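Local coordinates for protein alpha,alpha-trehalose-phosphate synthase (UDP-forming) (Burkholderia multivorans, PDB 5UOF) that belongs to glycosyltransferase family 20 and is built on the GT-B fold of two Rossmann-like domains facing each other across a cleft, at residues I235-A246 / M374-S384; L258-M269 / F358-Y366. One frame throughout, in Å; residues are numbered along the deposited sequence.

Contact 1: residues I235-A246 / M374-S384; sequences IGVYPDAIAQAA and MNLVAKEYVAS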
loop_
_atom_site.group_PDB
_atom_site.type_symbol
_atom_site.label_atom_id
_atom_site.label_comp_id
_atom_site.label_asym_id
_atom_site.label_seq_id
_atom_site.Cartn_x
_atom_site.Cartn_y
_atom_site.Cartn_z
ATOM N N ILE A 235 3.436 21.839 -6.270
ATOM C CA ILE A 235 4.622 22.621 -6.618
ATOM C C ILE A 235 4.787 22.645 -8.132
ATOM O O ILE A 235 4.817 21.592 -8.783
ATOM C CB ILE A 235 5.877 22.040 -5.946
ATOM C CG1 ILE A 235 5.788 22.177 -4.426
ATOM C CG2 ILE A 235 7.139 22.741 -6.464
ATOM C CD1 ILE A 235 7.069 21.754 -3.694
ATOM N N GLY A 236 4.936 23.846 -8.693
ATOM C CA GLY A 236 5.146 24.009 -10.110
ATOM C C GLY A 236 6.548 24.474 -10.445
ATOM O O GLY A 236 7.485 24.368 -9.639
ATOM N N VAL A 237 6.695 25.006 -11.658
ATOM C CA VAL A 237 7.978 25.479 -12.166
ATOM C C VAL A 237 7.762 26.862 -12.763
ATOM O O VAL A 237 6.668 27.428 -12.655
ATOM C CB VAL A 237 8.565 24.515 -13.212
ATOM C CG1 VAL A 237 8.767 23.130 -12.606
ATOM C CG2 VAL A 237 7.650 24.442 -14.439
ATOM N N TYR A 238 8.795 27.430 -13.382
ATOM C CA TYR A 238 8.627 28.648 -14.175
ATOM C C TYR A 238 8.791 28.265 -15.638
ATOM O O TYR A 238 9.912 28.255 -16.163
ATOM C CB TYR A 238 9.628 29.736 -13.772
ATOM C CG TYR A 238 9.343 30.345 -12.412
ATOM C CD1 TYR A 238 8.180 31.067 -12.184
ATOM C CD2 TYR A 238 10.255 30.226 -11.373
ATOM C CE1 TYR A 238 7.917 31.644 -10.945
ATOM C CE2 TYR A 238 10.002 30.795 -10.135
ATOM C CZ TYR A 238 8.833 31.505 -9.927
ATOM O OH TYR A 238 8.573 32.089 -8.697
ATOM N N PRO A 239 7.703 27.921 -16.334
ATOM C CA PRO A 239 7.861 27.269 -17.641
ATOM C C PRO A 239 8.488 28.160 -18.695
ATOM O O PRO A 239 9.264 27.660 -19.518
ATOM C CB PRO A 239 6.424 26.857 -18.008
ATOM C CG PRO A 239 5.545 27.735 -17.180
ATOM C CD PRO A 239 6.297 28.013 -15.914
ATOM N N ASP A 240 8.187 29.465 -18.693
ATOM C CA ASP A 240 8.796 30.347 -19.685
ATOM C C ASP A 240 10.300 30.472 -19.456
ATOM O O ASP A 240 11.079 30.526 -20.415
ATOM C CB ASP A 240 8.120 31.720 -19.659
ATOM C CG ASP A 240 6.629 31.652 -20.002
ATOM O OD1 ASP A 240 6.182 30.641 -20.588
ATOM O OD2 ASP A 240 5.906 32.625 -19.695
ATOM N N ALA A 241 10.727 30.481 -18.191
ATOM C CA ALA A 241 12.152 30.546 -17.887
ATOM C C ALA A 241 12.874 29.277 -18.318
ATOM O O ALA A 241 14.001 29.342 -18.824
ATOM C CB ALA A 241 12.357 30.800 -16.392
ATOM N N ILE A 242 12.243 28.112 -18.123
ATOM C CA ILE A 242 12.839 26.858 -18.572
ATOM C C ILE A 242 12.986 26.846 -20.087
ATOM O O ILE A 242 14.029 26.450 -20.622
ATOM C CB ILE A 242 12.002 25.672 -18.055
ATOM C CG1 ILE A 242 12.199 25.543 -16.537
ATOM C CG2 ILE A 242 12.373 24.385 -18.779
ATOM C CD1 ILE A 242 11.228 24.603 -15.847
ATOM N N ALA A 243 11.950 27.282 -20.807
ATOM C CA ALA A 243 12.018 27.252 -22.265
ATOM C C ALA A 243 13.138 28.149 -22.772
ATOM O O ALA A 243 13.881 27.776 -23.691
ATOM C CB ALA A 243 10.679 27.676 -22.867
ATOM N N GLN A 244 13.275 29.332 -22.180
ATOM C CA GLN A 244 14.341 30.248 -22.577
ATOM C C GLN A 244 15.710 29.641 -22.307
ATOM O O GLN A 244 16.626 29.745 -23.136
ATOM C CB GLN A 244 14.187 31.581 -21.838
ATOM C CG GLN A 244 15.306 32.573 -22.102
ATOM C CD GLN A 244 15.222 33.821 -21.222
ATOM O OE1 GLN A 244 14.950 33.736 -20.024
ATOM N NE2 GLN A 244 15.457 34.982 -21.819
ATOM N N ALA A 245 15.866 28.990 -21.144
ATOM C CA ALA A 245 17.136 28.353 -20.812
ATOM C C ALA A 245 17.459 27.233 -21.788
ATOM O O ALA A 245 18.605 27.100 -22.232
ATOM C CB ALA A 245 17.101 27.811 -19.383
ATOM N N ALA A 246 16.461 26.411 -22.122
ATOM C CA ALA A 246 16.687 25.319 -23.061
ATOM C C ALA A 246 17.213 25.859 -24.386
ATOM O O ALA A 246 18.208 25.355 -24.922
ATOM C CB ALA A 246 15.395 24.526 -23.254
ATOM N N MET A 374 5.117 14.431 -6.751
ATOM C CA MET A 374 4.791 15.397 -7.793
ATOM C C MET A 374 5.479 14.994 -9.089
ATOM O O MET A 374 4.814 14.549 -10.027
ATOM C CB MET A 374 5.187 16.819 -7.347
ATOM C CG MET A 374 4.936 17.915 -8.397
ATOM S SD MET A 374 3.229 17.930 -9.003
ATOM C CE MET A 374 2.293 18.140 -7.480
ATOM N N ASN A 375 6.813 15.110 -9.106
ATOM C CA ASN A 375 7.735 14.869 -10.215
ATOM C C ASN A 375 7.901 16.135 -11.042
ATOM O O ASN A 375 7.109 16.421 -11.949
ATOM C CB ASN A 375 7.330 13.702 -11.119
ATOM C CG ASN A 375 8.481 13.247 -11.977
ATOM O OD1 ASN A 375 8.906 13.973 -12.870
ATOM N ND2 ASN A 375 9.032 12.077 -11.677
ATOM N N LEU A 376 8.952 16.896 -10.735
ATOM C CA LEU A 376 9.214 18.125 -11.469
ATOM C C LEU A 376 9.868 17.874 -12.822
ATOM O O LEU A 376 9.758 18.723 -13.714
ATOM C CB LEU A 376 10.078 19.064 -10.618
ATOM C CG LEU A 376 9.407 19.500 -9.304
ATOM C CD1 LEU A 376 10.380 20.277 -8.431
ATOM C CD2 LEU A 376 8.148 20.326 -9.569
ATOM N N VAL A 377 10.523 16.727 -13.013
ATOM C CA VAL A 377 11.045 16.412 -14.344
ATOM C C VAL A 377 9.918 16.401 -15.371
ATOM O O VAL A 377 10.085 16.898 -16.486
ATOM C CB VAL A 377 11.827 15.082 -14.325
ATOM C CG1 VAL A 377 11.991 14.520 -15.732
ATOM C CG2 VAL A 377 13.192 15.295 -13.674
ATOM N N ALA A 378 8.742 15.865 -15.010
ATOM C CA ALA A 378 7.623 15.882 -15.956
ATOM C C ALA A 378 7.259 17.310 -16.364
ATOM O O ALA A 378 7.023 17.586 -17.545
ATOM C CB ALA A 378 6.411 15.164 -15.359
ATOM N N LYS A 379 7.238 18.240 -15.403
ATOM C CA LYS A 379 6.873 19.615 -15.719
ATOM C C LYS A 379 7.986 20.304 -16.501
ATOM O O LYS A 379 7.714 21.053 -17.455
ATOM C CB LYS A 379 6.550 20.375 -14.424
ATOM C CG LYS A 379 5.377 19.739 -13.642
ATOM C CD LYS A 379 4.878 20.627 -12.518
ATOM C CE LYS A 379 3.563 20.067 -11.915
ATOM N NZ LYS A 379 3.002 20.945 -10.827
ATOM N N GLU A 380 9.240 20.059 -16.108
ATOM C CA GLU A 380 10.390 20.596 -16.833
ATOM C C GLU A 380 10.430 20.084 -18.264
ATOM O O GLU A 380 10.802 20.828 -19.186
ATOM C CB GLU A 380 11.687 20.218 -16.123
ATOM C CG GLU A 380 11.850 20.890 -14.773
ATOM C CD GLU A 380 12.855 20.187 -13.873
ATOM O OE1 GLU A 380 13.485 19.209 -14.317
ATOM O OE2 GLU A 380 13.022 20.627 -12.719
ATOM N N TYR A 381 10.065 18.813 -18.466
ATOM C CA TYR A 381 10.049 18.264 -19.816
ATOM C C TYR A 381 9.098 19.057 -20.711
ATOM O O TYR A 381 9.474 19.499 -21.803
ATOM C CB TYR A 381 9.663 16.775 -19.794
ATOM C CG TYR A 381 9.740 16.244 -21.197
ATOM C CD1 TYR A 381 10.961 15.874 -21.739
ATOM C CD2 TYR A 381 8.609 16.214 -22.011
ATOM C CE1 TYR A 381 11.055 15.452 -23.053
ATOM C CE2 TYR A 381 8.687 15.772 -23.328
ATOM C CZ TYR A 381 9.924 15.403 -23.844
ATOM O OH TYR A 381 10.026 15.000 -25.155
ATOM N N VAL A 382 7.860 19.255 -20.256
ATOM C CA VAL A 382 6.886 20.007 -21.050
ATOM C C VAL A 382 7.388 21.424 -21.290
ATOM O O VAL A 382 7.367 21.936 -22.418
ATOM C CB VAL A 382 5.518 20.009 -20.346
ATOM C CG1 VAL A 382 4.534 20.954 -21.045
ATOM C CG2 VAL A 382 4.950 18.590 -20.270
ATOM N N ALA A 383 7.850 22.080 -20.219
ATOM C CA ALA A 383 8.256 23.480 -20.342
ATOM C C ALA A 383 9.395 23.664 -21.338
ATOM O O ALA A 383 9.547 24.748 -21.918
ATOM C CB ALA A 383 8.660 24.023 -18.967
ATOM N N SER A 384 10.210 22.631 -21.545
ATOM C CA SER A 384 11.357 22.744 -22.434
ATOM C C SER A 384 10.984 22.665 -23.914
ATOM O O SER A 384 11.816 23.004 -24.761
ATOM C CB SER A 384 12.375 21.641 -22.105
ATOM O OG SER A 384 12.912 21.803 -20.802
#
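Lys379 NZ, deep in the protein, is gripped by the backbone carbonyl of Ile235, 2.8 Å from NZ to O, and by a salt bridge to Glu404. The ammonium stands above the carbonyl plane, 45° out of it. Extended from CG onward, the lysine chain runs beside Gly236, and NZ comes within 3.8 Å of Gly236 CA. The same Ile235 O has Leu376 CD2 at 3.6 Å, and this methyl also touches Ile235 CG2 and Val237 CG1. Val237 CG1 reaches on to Lys379 CB.

In the GT-B architecture, this contact joins the turn after strand 226-232, an inner strand of the ten-stranded sheet, to helix 376-384, which follows strand 364-367 of the six-stranded parallel sheet. Helix 239-246 crosses helix 376-384 at -63°, with the axes 8.1 Å apart. The approach is close where the side chains are small: Ala383 CB sits 3.6 Å from Pro239 CA, while Ala243 CB rests 3.3 Å from Ala383 O. Ile242 straddles the Ala383 methyl with CG2 and CD1. Its CG2, anti to the backbone N, meets Ser384 OG, and CD1 lies 3.9 Å from Glu380 CG, where the two side chains meet at about a right angle. The Ser384 hydroxyl turns back to donate to Glu380 O, while the Glu380 carboxylate pairs with Arg352. At the N-terminus of helix 376-384, Asn375, the N-cap residue, accepts from Ala378 N with OD1, in the plane of its amide.

Contact 2: residues L258-M269 / F358-Y366; sequences LRDALGGRKLVM and FFRMSQVGY. With NA (sodium ion), chain C; EDO (1,2-ethanediol), chain E.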
loop_
_atom_site.group_PDB
_atom_site.type_symbol
_atom_site.label_atom_id
_atom_site.label_comp_id
_atom_site.label_asym_id
_atom_site.label_seq_id
_atom_site.Cartn_x
_atom_site.Cartn_y
_atom_site.Cartn_z
ATOM N N LEU A 258 25.331 15.001 -28.579
ATOM C CA LEU A 258 24.211 14.069 -28.527
ATOM C C LEU A 258 23.466 14.023 -29.854
ATOM O O LEU A 258 23.112 12.938 -30.335
ATOM C CB LEU A 258 23.267 14.456 -27.394
ATOM C CG LEU A 258 22.023 13.584 -27.231
ATOM C CD1 LEU A 258 22.415 12.125 -27.025
ATOM C CD2 LEU A 258 21.189 14.090 -26.068
ATOM N N ARG A 259 23.217 15.185 -30.464
ATOM C CA ARG A 259 22.505 15.208 -31.736
ATOM C C ARG A 259 23.263 14.427 -32.802
ATOM O O ARG A 259 22.669 13.650 -33.559
ATOM C CB ARG A 259 22.274 16.647 -32.188
ATOM C CG ARG A 259 21.485 16.749 -33.484
ATOM C CD ARG A 259 21.231 18.193 -33.877
ATOM N NE ARG A 259 20.763 18.995 -32.748
ATOM C CZ ARG A 259 19.520 18.975 -32.273
ATOM N NH1 ARG A 259 18.606 18.181 -32.816
ATOM N NH2 ARG A 259 19.192 19.744 -31.244
ATOM N N ASP A 260 24.583 14.628 -32.880
ATOM C CA ASP A 260 25.388 13.874 -33.835
ATOM C C ASP A 260 25.356 12.385 -33.517
ATOM O O ASP A 260 25.251 11.552 -34.422
ATOM C CB ASP A 260 26.835 14.386 -33.833
ATOM C CG ASP A 260 26.960 15.834 -34.300
ATOM O OD1 ASP A 260 26.121 16.302 -35.103
ATOM O OD2 ASP A 260 27.923 16.504 -33.864
ATOM N N ALA A 261 25.449 12.032 -32.233
ATOM C CA ALA A 261 25.463 10.626 -31.847
ATOM C C ALA A 261 24.157 9.930 -32.206
ATOM O O ALA A 261 24.152 8.723 -32.472
ATOM C CB ALA A 261 25.733 10.497 -30.349
ATOM N N LEU A 262 23.046 10.671 -32.216
ATOM C CA LEU A 262 21.751 10.084 -32.544
ATOM C C LEU A 262 21.601 9.827 -34.035
ATOM O O LEU A 262 20.883 8.901 -34.426
ATOM C CB LEU A 262 20.623 10.992 -32.050
ATOM C CG LEU A 262 20.393 10.908 -30.543
ATOM C CD1 LEU A 262 19.495 12.040 -30.079
ATOM C CD2 LEU A 262 19.783 9.561 -30.179
ATOM N N GLY A 263 22.245 10.630 -34.875
ATOM C CA GLY A 263 22.229 10.377 -36.306
ATOM C C GLY A 263 20.850 10.373 -36.923
ATOM O O GLY A 263 20.570 9.549 -37.801
ATOM N N GLY A 264 19.981 11.279 -36.483
ATOM C CA GLY A 264 18.632 11.355 -36.991
ATOM C C GLY A 264 17.630 10.472 -36.273
ATOM O O GLY A 264 16.427 10.565 -36.557
ATOM N N ARG A 265 18.078 9.612 -35.370
ATOM C CA ARG A 265 17.143 8.787 -34.625
ATOM C C ARG A 265 16.302 9.644 -33.687
ATOM O O ARG A 265 16.737 10.701 -33.220
ATOM C CB ARG A 265 17.894 7.727 -33.818
ATOM C CG ARG A 265 18.663 6.775 -34.695
ATOM C CD ARG A 265 19.387 5.722 -33.895
ATOM N NE ARG A 265 20.207 4.919 -34.794
ATOM C CZ ARG A 265 21.533 4.932 -34.805
ATOM N NH1 ARG A 265 22.197 5.687 -33.938
ATOM N NH2 ARG A 265 22.190 4.171 -35.671
ATOM N N LYS A 266 15.090 9.167 -33.401
ATOM C CA LYS A 266 14.267 9.765 -32.357
ATOM C C LYS A 266 14.891 9.515 -30.990
ATOM O O LYS A 266 15.643 8.561 -30.791
ATOM C CB LYS A 266 12.852 9.186 -32.388
ATOM C CG LYS A 266 12.132 9.329 -33.719
ATOM C CD LYS A 266 11.510 10.695 -33.888
ATOM C CE LYS A 266 10.642 10.735 -35.150
ATOM N NZ LYS A 266 9.866 12.003 -35.270
ATOM N N LEU A 267 14.568 10.393 -30.043
ATOM C CA LEU A 267 15.177 10.393 -28.723
ATOM C C LEU A 267 14.085 10.361 -27.666
ATOM O O LEU A 267 13.194 11.222 -27.663
ATOM C CB LEU A 267 16.068 11.627 -28.535
ATOM C CG LEU A 267 16.577 11.909 -27.116
ATOM C CD1 LEU A 267 17.483 10.790 -26.629
ATOM C CD2 LEU A 267 17.314 13.250 -27.069
ATOM N N VAL A 268 14.151 9.358 -26.785
ATOM C CA VAL A 268 13.326 9.285 -25.579
ATOM C C VAL A 268 14.220 9.660 -24.402
ATOM O O VAL A 268 15.286 9.061 -24.214
ATOM C CB VAL A 268 12.729 7.879 -25.392
ATOM C CG1 VAL A 268 11.828 7.828 -24.153
ATOM C CG2 VAL A 268 11.952 7.470 -26.633
ATOM N N MET A 269 13.808 10.658 -23.618
ATOM C CA MET A 269 14.589 11.127 -22.476
ATOM C C MET A 269 13.927 10.675 -21.186
ATOM O O MET A 269 12.697 10.700 -21.068
ATOM C CB MET A 269 14.712 12.658 -22.452
ATOM C CG MET A 269 15.733 13.244 -23.407
ATOM S SD MET A 269 17.442 12.803 -23.035
ATOM C CE MET A 269 17.595 13.447 -21.381
ATOM N N PHE A 358 18.439 18.992 -23.688
ATOM C CA PHE A 358 18.198 17.607 -24.093
ATOM C C PHE A 358 16.703 17.334 -24.195
ATOM O O PHE A 358 16.248 16.659 -25.126
ATOM C CB PHE A 358 18.810 16.611 -23.100
ATOM C CG PHE A 358 20.306 16.692 -22.952
ATOM C CD1 PHE A 358 21.112 17.244 -23.929
ATOM C CD2 PHE A 358 20.905 16.174 -21.806
ATOM C CE1 PHE A 358 22.498 17.292 -23.762
ATOM C CE2 PHE A 358 22.272 16.217 -21.632
ATOM C CZ PHE A 358 23.072 16.787 -22.603
ATOM N N PHE A 359 15.928 17.806 -23.209
ATOM C CA PHE A 359 14.481 17.635 -23.283
ATOM C C PHE A 359 13.930 18.267 -24.551
ATOM O O PHE A 359 13.079 17.684 -25.233
ATOM C CB PHE A 359 13.796 18.272 -22.069
ATOM C CG PHE A 359 14.065 17.582 -20.758
ATOM C CD1 PHE A 359 14.490 16.267 -20.708
ATOM C CD2 PHE A 359 13.882 18.275 -19.564
ATOM C CE1 PHE A 359 14.718 15.644 -19.484
ATOM C CE2 PHE A 359 14.104 17.664 -18.348
ATOM C CZ PHE A 359 14.531 16.351 -18.302
ATOM N N ARG A 360 14.388 19.469 -24.878
ATOM C CA ARG A 360 13.827 20.141 -26.044
ATOM C C ARG A 360 14.123 19.360 -27.321
ATOM O O ARG A 360 13.270 19.269 -28.207
ATOM C CB ARG A 360 14.359 21.569 -26.149
ATOM C CG ARG A 360 13.650 22.411 -27.240
ATOM C CD ARG A 360 14.071 23.872 -27.085
ATOM N NE ARG A 360 13.376 24.838 -27.952
ATOM C CZ ARG A 360 12.344 25.595 -27.570
ATOM N NH1 ARG A 360 11.839 25.489 -26.346
ATOM N NH2 ARG A 360 11.823 26.486 -28.410
ATOM N N MET A 361 15.324 18.780 -27.426
ATOM C CA MET A 361 15.732 18.002 -28.598
ATOM C C MET A 361 14.901 16.740 -28.747
ATOM O O MET A 361 14.650 16.272 -29.863
ATOM C CB MET A 361 17.211 17.618 -28.475
ATOM C CG MET A 361 17.751 16.749 -29.600
ATOM S SD MET A 361 19.440 16.150 -29.335
ATOM C CE MET A 361 20.041 17.375 -28.187
ATOM N N SER A 362 14.494 16.164 -27.623
ATOM C CA SER A 362 13.864 14.853 -27.635
ATOM C C SER A 362 12.432 14.912 -28.168
ATOM O O SER A 362 11.792 15.961 -28.230
ATOM C CB SER A 362 13.856 14.273 -26.231
ATOM O OG SER A 362 12.870 14.933 -25.466
ATOM N N GLN A 363 11.921 13.739 -28.539
ATOM C CA GLN A 363 10.545 13.602 -28.988
ATOM C C GLN A 363 9.610 13.046 -27.923
ATOM O O GLN A 363 8.391 13.220 -28.043
ATOM C CB GLN A 363 10.492 12.688 -30.215
ATOM C CG GLN A 363 10.996 13.354 -31.496
ATOM C CD GLN A 363 12.507 13.489 -31.558
ATOM O OE1 GLN A 363 13.256 12.660 -31.030
ATOM N NE2 GLN A 363 12.965 14.548 -32.209
ATOM N N VAL A 364 10.143 12.359 -26.913
ATOM C CA VAL A 364 9.337 11.734 -25.863
ATOM C C VAL A 364 10.037 11.991 -24.538
ATOM O O VAL A 364 11.254 11.830 -24.429
ATOM C CB VAL A 364 9.149 10.219 -26.080
ATOM C CG1 VAL A 364 8.225 9.629 -24.991
ATOM C CG2 VAL A 364 8.574 9.939 -27.469
ATOM N N GLY A 365 9.256 12.411 -23.533
ATOM C CA GLY A 365 9.704 12.426 -22.160
ATOM C C GLY A 365 9.047 11.255 -21.452
ATOM O O GLY A 365 7.823 11.127 -21.447
ATOM N N TYR A 366 9.870 10.410 -20.851
ATOM C CA TYR A 366 9.434 9.106 -20.350
ATOM C C TYR A 366 9.565 9.150 -18.831
ATOM O O TYR A 366 10.642 8.918 -18.276
ATOM C CB TYR A 366 10.294 8.037 -20.987
ATOM C CG TYR A 366 9.929 6.590 -20.757
ATOM C CD1 TYR A 366 8.673 6.207 -20.328
ATOM C CD2 TYR A 366 10.869 5.603 -21.025
ATOM C CE1 TYR A 366 8.370 4.840 -20.148
ATOM C CE2 TYR A 366 10.583 4.266 -20.862
ATOM C CZ TYR A 366 9.344 3.887 -20.416
ATOM O OH TYR A 366 9.102 2.546 -20.241
HETATM NA NA NA C . 11.179 18.172 -28.351
HETATM C C1 EDO E . 17.774 14.588 -32.510
HETATM O O1 EDO E . 18.389 13.321 -32.770
HETATM C C2 EDO E . 16.397 14.323 -31.918
HETATM O O2 EDO E . 15.739 13.360 -32.746
HETATM O O HOH W 1 15.764 17.498 -32.280
HETATM O O HOH W 2 10.608 20.378 -29.217
HETATM O O HOH W 3 9.908 17.333 -30.378
#
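Two neighbouring parallel strands at the middle of the six-stranded Rossmann-like sheet, 266-269 and 364-366, meet here together with the helices that precede them. Met269 N donates to Val364 O (2.9 Å, 172° at the hydrogen), and Met269 O accepts from Tyr366 N. Where the strands begin, a side chain stands in for backbone: Gln363 OE1 takes the N-H of Leu267, 2.8 Å from N to O and nearly head-on to the amide C=O, while Gln363 N returns a bond to Leu267 O. A bend at chi2 (75°) folds the glutamine amide back to this position, and its CG packs 3.6 Å from Lys266 CD.

Val268 and Val364 lie side by side on one face of the sheet, with Val268 CG1 against Tyr366 CB. From the other face Met269, bent at chi2 and chi3, brings CG to 3.5 Å from Ser362 CB and CE onto Phe358 CB; its CB meets the Phe359 ring at the edge. Between the helices, Leu258 CD2 forms a CH-pi contact over the Phe358 ring, 4.2 Å from the centroid. In the conformers modelled here, and so less surely, Met361 SD lies over one face of the Arg259 guanidinium, offset toward its rim, and a water links NH1 to Met361 O.

The sodium ion binds Arg360 O and Ser362 O as the chain leaves helix 352-361, with two waters and Gln385 completing its ligands. Strand 301-306 flanks 266-269 on its far side, and helix 416-428 packs on Val364 and Tyr366.

Contact 1 and contact 2 have centres about 17 Å apart and touch through helix 376-384. Tyr381 OH lies 2.9 Å from Ser362 OG, a probable hydrogen bond, and the Tyr381 ring meets Phe359 edge-to-face. Arg360 NH1 probably donates to Ser384 O, also at 2.9 Å. The sodium ion lies near this junction: contact 2 supplies two of its carbonyl ligands, Gln385 follows directly on contact 1, and the Ser384 side chain is about 7 Å away. Helices 239-248 and 253-262 are consecutive, as are strand 364-367 and helix 376-384, so each segment of contact 1 is joined to a segment of contact 2, one before it in the chain and one after.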